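Local coordinates for protein UTP-glucose-1-phosphate uridylyltransferase 2 (Trypanosoma brucei, PDB 3GUE) that probably catalyses the reversible transfer of a uridylyl group from UTP to glucose 1-phosphate, giving UDP-glucose and diphosphate, at residues E185-V197 / V345-S357. Numbering follows the deposited sequence.
Sequences EWVPPGHGDVYTV and VYQLEVAMGAAIS. With UPG (uridine-5'-diphosphate-glucose), chain C.
His191 meets the backbone of Met352 in the active site of this GT-A-type nucleotidyltransferase, a worked example of second-shell positioning. Strands 186-187 and 344-349 belong to one four-stranded antiparallel sheet but are separated by strand 165-169; past their ends the two segments close on each other directly beside the UDP-glucose.

Backbone bonds make the junction. Val350 N donates to Pro189 O at 2.9 Å, and Gly192 N returns a bond to Val350 O from well above that carbonyl's plane. Glu349 CA and Gly190 CA add CA-H...O contacts to the same two carbonyls. The glycine backbones come close, with Gly192 CA 3.3 Å from Met352 N.

Two of the ligand's bonds come from the same loop, others from Gln162, Asn219 and Lys376. Gly190 N reaches the uracil O4 in a weak bond, whereas His191 NE2 gives O1B of the beta-phosphate a short one of 2.6 Å. His191 CG lies between the backbone N and the carbonyl carbon (chi1 46°), which directs the ring between Met352 and the phosphate. Ala351 CB lies 3.7 Å from His191 CE1.

Apolar packing continues into helix 194-201. Val194 CG1 rests over one face of the Tyr195 ring and touches Met352 CB, and Ala355 CB approaches Tyr195 CE2. Within the sheet, Val187 CG1 lies against the amide of Gln347.

Among side-chain polar bonds, Gln347 NE2 donates to Glu349 OE2 within segment 345-357. Two more hold Met352 by its backbone: Tyr195 OH donates to Met352 O at 2.5 Å, while Met352 N points almost straight (174°) at His191 ND1, 3.2 Å away in the ring plane.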
# COMPACT_ATOMS: atom_id res chain seq x y z
N GLU A 185 -17.42 3.55 -12.49
CA GLU A 185 -16.97 4.63 -13.41
C GLU A 185 -15.83 5.51 -12.82
O GLU A 185 -15.28 6.38 -13.52
CB GLU A 185 -18.15 5.51 -13.81
CG GLU A 185 -19.28 4.80 -14.61
CD GLU A 185 -20.54 5.66 -14.83
OE1 GLU A 185 -20.59 6.85 -14.41
OE2 GLU A 185 -21.49 5.13 -15.43
N TRP A 186 -15.51 5.28 -11.55
CA TRP A 186 -14.63 6.14 -10.77
C TRP A 186 -13.54 5.34 -10.07
O TRP A 186 -13.81 4.20 -9.68
CB TRP A 186 -15.45 6.82 -9.67
CG TRP A 186 -16.42 7.76 -10.20
CD1 TRP A 186 -17.73 7.49 -10.52
CD2 TRP A 186 -16.20 9.14 -10.48
NE1 TRP A 186 -18.33 8.64 -10.99
CE2 TRP A 186 -17.42 9.66 -10.98
CE3 TRP A 186 -15.08 9.99 -10.37
CZ2 TRP A 186 -17.56 10.99 -11.37
CZ3 TRP A 186 -15.21 11.31 -10.76
CH2 TRP A 186 -16.46 11.81 -11.23
N VAL A 187 -12.37 5.95 -9.88
CA VAL A 187 -11.32 5.42 -8.95
C VAL A 187 -10.62 6.52 -8.17
O VAL A 187 -10.39 7.58 -8.73
CB VAL A 187 -10.19 4.65 -9.66
CG1 VAL A 187 -10.59 3.23 -9.91
CG2 VAL A 187 -9.75 5.35 -10.94
N PRO A 188 -10.23 6.25 -6.90
CA PRO A 188 -9.34 7.16 -6.16
C PRO A 188 -8.03 7.24 -6.96
O PRO A 188 -7.59 6.21 -7.48
CB PRO A 188 -9.12 6.45 -4.81
CG PRO A 188 -9.46 5.00 -5.06
CD PRO A 188 -10.57 5.06 -6.09
N PRO A 189 -7.42 8.44 -7.06
CA PRO A 189 -6.27 8.59 -7.98
C PRO A 189 -4.88 8.14 -7.46
O PRO A 189 -3.86 8.65 -7.94
CB PRO A 189 -6.28 10.09 -8.26
CG PRO A 189 -6.89 10.72 -7.05
CD PRO A 189 -7.75 9.71 -6.36
N GLY A 190 -4.85 7.22 -6.50
CA GLY A 190 -3.59 6.71 -5.91
C GLY A 190 -3.37 7.37 -4.56
O GLY A 190 -3.96 8.41 -4.31
N HIS A 191 -2.58 6.75 -3.69
CA HIS A 191 -2.11 7.36 -2.45
C HIS A 191 -1.18 8.59 -2.66
O HIS A 191 -1.03 9.41 -1.76
CB HIS A 191 -1.54 6.29 -1.46
CG HIS A 191 -0.61 5.30 -2.11
ND1 HIS A 191 0.63 5.64 -2.60
CD2 HIS A 191 -0.78 3.99 -2.42
CE1 HIS A 191 1.20 4.58 -3.16
NE2 HIS A 191 0.36 3.56 -3.06
N GLY A 192 -0.61 8.76 -3.85
CA GLY A 192 0.09 10.01 -4.19
C GLY A 192 -0.79 11.23 -4.01
O GLY A 192 -0.26 12.35 -3.86
N ASP A 193 -2.11 10.99 -4.00
CA ASP A 193 -3.18 11.99 -3.86
C ASP A 193 -3.10 12.69 -2.51
O ASP A 193 -3.58 13.81 -2.35
CB ASP A 193 -4.55 11.29 -4.02
CG ASP A 193 -5.71 12.24 -4.31
OD1 ASP A 193 -5.55 13.28 -4.98
OD2 ASP A 193 -6.85 11.91 -3.91
N VAL A 194 -2.48 12.04 -1.53
CA VAL A 194 -2.39 12.58 -0.17
C VAL A 194 -1.91 14.04 -0.03
O VAL A 194 -2.42 14.79 0.79
CB VAL A 194 -1.55 11.64 0.75
CG1 VAL A 194 -0.05 11.61 0.32
CG2 VAL A 194 -1.72 12.07 2.21
N TYR A 195 -0.95 14.44 -0.86
CA TYR A 195 -0.31 15.75 -0.69
C TYR A 195 -1.29 16.87 -1.06
O TYR A 195 -1.52 17.79 -0.25
CB TYR A 195 1.01 15.84 -1.47
CG TYR A 195 2.02 14.73 -1.17
CD1 TYR A 195 2.63 14.61 0.10
CD2 TYR A 195 2.36 13.79 -2.15
CE1 TYR A 195 3.55 13.58 0.37
CE2 TYR A 195 3.28 12.78 -1.89
CZ TYR A 195 3.87 12.67 -0.63
OH TYR A 195 4.80 11.66 -0.39
N THR A 196 -1.89 16.77 -2.23
CA THR A 196 -2.96 17.70 -2.69
C THR A 196 -4.21 17.69 -1.80
O THR A 196 -4.77 18.75 -1.50
CB THR A 196 -3.32 17.49 -4.18
OG1 THR A 196 -4.23 18.51 -4.62
CG2 THR A 196 -3.93 16.14 -4.42
N VAL A 197 -4.60 16.52 -1.33
CA VAL A 197 -5.72 16.41 -0.40
C VAL A 197 -5.44 17.14 0.92
O VAL A 197 -6.29 17.92 1.40
CB VAL A 197 -6.10 14.95 -0.15
CG1 VAL A 197 -7.09 14.84 1.01
CG2 VAL A 197 -6.67 14.34 -1.46
N VAL A 345 -10.24 0.28 -19.98
CA VAL A 345 -10.03 1.63 -19.48
C VAL A 345 -8.61 1.84 -18.99
O VAL A 345 -7.80 0.91 -18.93
CB VAL A 345 -11.05 2.05 -18.34
CG1 VAL A 345 -12.49 2.10 -18.89
CG2 VAL A 345 -10.95 1.14 -17.11
N TYR A 346 -8.32 3.08 -18.62
CA TYR A 346 -7.05 3.45 -18.04
C TYR A 346 -7.35 4.20 -16.73
O TYR A 346 -8.16 5.12 -16.72
CB TYR A 346 -6.25 4.37 -18.97
CG TYR A 346 -5.63 3.77 -20.22
CD1 TYR A 346 -4.79 2.66 -20.15
CD2 TYR A 346 -5.79 4.40 -21.47
CE1 TYR A 346 -4.17 2.13 -21.32
CE2 TYR A 346 -5.18 3.90 -22.63
CZ TYR A 346 -4.39 2.77 -22.55
OH TYR A 346 -3.81 2.27 -23.70
N GLN A 347 -6.72 3.76 -15.64
CA GLN A 347 -6.74 4.49 -14.38
C GLN A 347 -5.45 5.29 -14.21
O GLN A 347 -4.34 4.75 -14.21
CB GLN A 347 -7.01 3.53 -13.22
CG GLN A 347 -8.22 2.62 -13.50
CD GLN A 347 -8.47 1.52 -12.48
OE1 GLN A 347 -9.50 0.86 -12.54
NE2 GLN A 347 -7.53 1.30 -11.57
N LEU A 348 -5.61 6.61 -14.13
CA LEU A 348 -4.50 7.52 -13.94
C LEU A 348 -4.30 7.68 -12.42
O LEU A 348 -5.25 7.99 -11.70
CB LEU A 348 -4.78 8.86 -14.61
CG LEU A 348 -5.14 8.91 -16.09
CD1 LEU A 348 -5.11 10.35 -16.58
CD2 LEU A 348 -4.25 8.04 -16.96
N GLU A 349 -3.09 7.42 -11.95
CA GLU A 349 -2.80 7.31 -10.52
C GLU A 349 -1.39 7.78 -10.25
O GLU A 349 -0.51 7.61 -11.10
CB GLU A 349 -2.88 5.84 -10.06
CG GLU A 349 -4.27 5.24 -9.98
CD GLU A 349 -4.32 3.88 -10.62
OE1 GLU A 349 -3.41 3.60 -11.42
OE2 GLU A 349 -5.23 3.08 -10.32
N VAL A 350 -1.17 8.33 -9.05
CA VAL A 350 0.17 8.63 -8.53
C VAL A 350 0.47 7.92 -7.20
O VAL A 350 -0.45 7.54 -6.46
CB VAL A 350 0.38 10.14 -8.31
CG1 VAL A 350 0.62 10.84 -9.62
CG2 VAL A 350 -0.83 10.75 -7.58
N ALA A 351 1.77 7.74 -6.90
CA ALA A 351 2.24 7.06 -5.67
C ALA A 351 2.94 8.08 -4.74
O ALA A 351 3.77 8.89 -5.18
CB ALA A 351 3.17 5.94 -6.02
N MET A 352 2.61 8.02 -3.45
CA MET A 352 3.14 9.02 -2.52
C MET A 352 4.68 8.92 -2.44
O MET A 352 5.36 9.89 -2.11
CB MET A 352 2.45 8.95 -1.17
CG MET A 352 2.70 7.67 -0.42
SD MET A 352 2.33 7.89 1.32
CE MET A 352 3.25 6.52 1.99
N GLY A 353 5.22 7.75 -2.78
CA GLY A 353 6.66 7.53 -2.65
C GLY A 353 7.43 8.30 -3.70
O GLY A 353 8.61 8.57 -3.53
N ALA A 354 6.76 8.67 -4.80
CA ALA A 354 7.40 9.36 -5.92
C ALA A 354 7.83 10.80 -5.56
O ALA A 354 8.60 11.43 -6.30
CB ALA A 354 6.45 9.30 -7.18
N ALA A 355 7.33 11.31 -4.44
CA ALA A 355 7.77 12.62 -3.90
C ALA A 355 9.22 12.57 -3.39
O ALA A 355 9.76 13.58 -2.92
CB ALA A 355 6.83 13.11 -2.79
N ILE A 356 9.83 11.40 -3.43
CA ILE A 356 11.21 11.28 -2.96
C ILE A 356 12.19 12.16 -3.77
O ILE A 356 13.13 12.68 -3.19
CB ILE A 356 11.70 9.81 -2.85
CG1 ILE A 356 13.07 9.74 -2.15
CG2 ILE A 356 11.67 9.09 -4.23
CD1 ILE A 356 13.68 8.35 -2.22
N SER A 357 11.94 12.37 -5.06
CA SER A 357 12.79 13.32 -5.82
C SER A 357 12.33 14.79 -5.77
O SER A 357 13.07 15.70 -6.16
CB SER A 357 12.96 12.90 -7.28
OG SER A 357 11.78 13.12 -8.04
N1 UPG C . -4.63 3.67 -1.21
C2 UPG C . -5.26 4.90 -0.96
N3 UPG C . -5.69 5.63 -2.06
C4 UPG C . -5.52 5.20 -3.36
C5 UPG C . -4.87 3.98 -3.61
C6 UPG C . -4.42 3.21 -2.54
O2 UPG C . -5.49 5.37 0.16
O4 UPG C . -5.95 5.92 -4.26
C1C UPG C . -4.14 2.85 -0.05
C2C UPG C . -4.47 1.35 0.03
O2C UPG C . -5.78 1.14 0.55
C3C UPG C . -3.40 0.90 1.03
C4C UPG C . -2.20 1.74 0.62
O4C UPG C . -2.71 2.89 -0.11
O3C UPG C . -3.80 1.31 2.34
C5C UPG C . -1.25 0.96 -0.34
O5C UPG C . -1.81 0.69 -1.60
PA UPG C . -1.58 -0.73 -2.34
O1A UPG C . -1.87 -1.75 -1.29
O2A UPG C . -2.28 -0.80 -3.62
O3A UPG C . 0.05 -0.72 -2.57
PB UPG C . 0.86 -0.15 -3.87
O1B UPG C . 0.41 1.23 -4.12
O2B UPG C . 0.85 -1.15 -4.99
O3B UPG C . 2.34 -0.23 -3.27
C1' UPG C . 2.70 0.64 -2.14
C2' UPG C . 3.85 1.55 -2.56
C3' UPG C . 5.00 0.65 -3.00
C4' UPG C . 5.43 -0.23 -1.82
C5' UPG C . 4.23 -1.07 -1.31
C6' UPG C . 4.54 -1.69 0.02
O2' UPG C . 3.47 2.41 -3.64
O3' UPG C . 6.05 1.46 -3.49
O4' UPG C . 6.49 -1.10 -2.20
O5' UPG C . 3.05 -0.26 -1.06
O6' UPG C . 3.60 -2.74 0.28